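Local coordinates for protein yciO (Escherichia coli, PDB 1K7J) that is of uncharacterised function but belongs to the SUA5 family of YrdC-like proteins and may bind double-stranded RNA, at residues L72-L75 against S76-F80. Sequence-based numbering, arbitrary orientation.
Sequences LSEL and STYSF
Ser79 folds its hydroxyl back onto the final turn of helix 72-78: OG donates to Leu75 O at 2.9 Å, above the carbonyl plane, and lies 3.4 Å from Leu75 CD2. A chi1 of 62°, with OG between the backbone N and the carbonyl carbon, gives it this reach, while Ser79 N adds a weak bond to the same oxygen. This is the tightly packed side, where Leu75 and Ser79 are buried against Leu101 and Met121. Beside them Tyr78 meets the aliphatic part of Glu74, CE1 to CG 4.1 Å, with Glu74 O in plane at the ring edge; the Glu74 carboxylate turns away to Arg70 N. Glu74 O accepts from both Thr77 N (2.9 Å) and Tyr78 N (3.2 Å), so the last turn mixes 3-10 and alpha hydrogen bonding. The side toward solvent holds exposed Ser73 and partly exposed Ser76 and Thr77. There Thr77 OG1 donates to Ser73 O at 2.9 Å, and Ser76 OG and N grip Leu72 O from opposite faces of its plane. These are the usual serine and threonine hydroxyl to i-4 carbonyl bonds of helices; Ser79, leaving helical geometry, ends this short amphipathic helix packed on the YrdC-like sheet.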
# COMPACT_ATOMS: atom_id res chain seq x y z
N LEU A 72 7.65 10.20 -5.23
CA LEU A 72 7.51 11.32 -4.30
C LEU A 72 6.61 12.42 -4.87
O LEU A 72 5.85 13.04 -4.13
CB LEU A 72 8.89 11.89 -3.94
CG LEU A 72 8.91 13.02 -2.90
CD1 LEU A 72 8.26 12.55 -1.61
CD2 LEU A 72 10.34 13.45 -2.65
N SER A 73 6.70 12.65 -6.18
CA SER A 73 5.87 13.68 -6.81
C SER A 73 4.39 13.36 -6.60
O SER A 73 3.61 14.23 -6.20
CB SER A 73 6.17 13.76 -8.30
OG SER A 73 5.30 14.69 -8.94
N GLU A 74 4.00 12.12 -6.88
CA GLU A 74 2.60 11.74 -6.71
C GLU A 74 2.23 11.80 -5.24
O GLU A 74 1.13 12.23 -4.88
CB GLU A 74 2.36 10.33 -7.25
CG GLU A 74 0.90 9.91 -7.13
CD GLU A 74 0.54 8.76 -8.06
OE1 GLU A 74 0.89 7.60 -7.75
OE2 GLU A 74 -0.08 9.03 -9.11
N LEU A 75 3.14 11.37 -4.37
CA LEU A 75 2.89 11.40 -2.94
C LEU A 75 2.60 12.84 -2.51
O LEU A 75 1.69 13.09 -1.72
CB LEU A 75 4.11 10.85 -2.18
CG LEU A 75 4.05 10.81 -0.65
CD1 LEU A 75 5.00 9.73 -0.14
CD2 LEU A 75 4.41 12.17 -0.07
N SER A 76 3.37 13.77 -3.06
CA SER A 76 3.22 15.19 -2.73
C SER A 76 1.96 15.82 -3.31
O SER A 76 1.63 16.97 -2.99
CB SER A 76 4.45 15.95 -3.20
OG SER A 76 5.61 15.43 -2.57
N THR A 77 1.27 15.08 -4.17
CA THR A 77 0.04 15.56 -4.78
C THR A 77 -1.14 15.16 -3.90
O THR A 77 -2.12 15.89 -3.78
CB THR A 77 -0.15 14.92 -6.18
OG1 THR A 77 0.97 15.25 -7.01
CG2 THR A 77 -1.43 15.44 -6.83
N TYR A 78 -1.01 14.00 -3.25
CA TYR A 78 -2.08 13.48 -2.40
C TYR A 78 -1.94 13.75 -0.91
O TYR A 78 -2.84 13.42 -0.14
CB TYR A 78 -2.25 11.98 -2.65
CG TYR A 78 -2.87 11.68 -3.99
CD1 TYR A 78 -2.15 11.82 -5.17
CD2 TYR A 78 -4.22 11.31 -4.08
CE1 TYR A 78 -2.74 11.61 -6.42
CE2 TYR A 78 -4.82 11.09 -5.32
CZ TYR A 78 -4.08 11.25 -6.48
OH TYR A 78 -4.68 11.04 -7.70
N SER A 79 -0.83 14.35 -0.49
CA SER A 79 -0.66 14.67 0.93
C SER A 79 0.05 16.01 1.06
O SER A 79 0.70 16.48 0.12
CB SER A 79 0.14 13.57 1.64
OG SER A 79 1.44 13.43 1.11
N PHE A 80 -0.10 16.64 2.22
CA PHE A 80 0.54 17.93 2.47
C PHE A 80 1.96 17.68 2.96
O PHE A 80 2.19 17.10 4.03
CB PHE A 80 -0.25 18.72 3.51
CG PHE A 80 -1.59 19.20 3.01
CD1 PHE A 80 -1.67 20.15 2.00
CD2 PHE A 80 -2.77 18.71 3.56
CE1 PHE A 80 -2.91 20.61 1.54
CE2 PHE A 80 -4.01 19.16 3.11
CZ PHE A 80 -4.08 20.11 2.10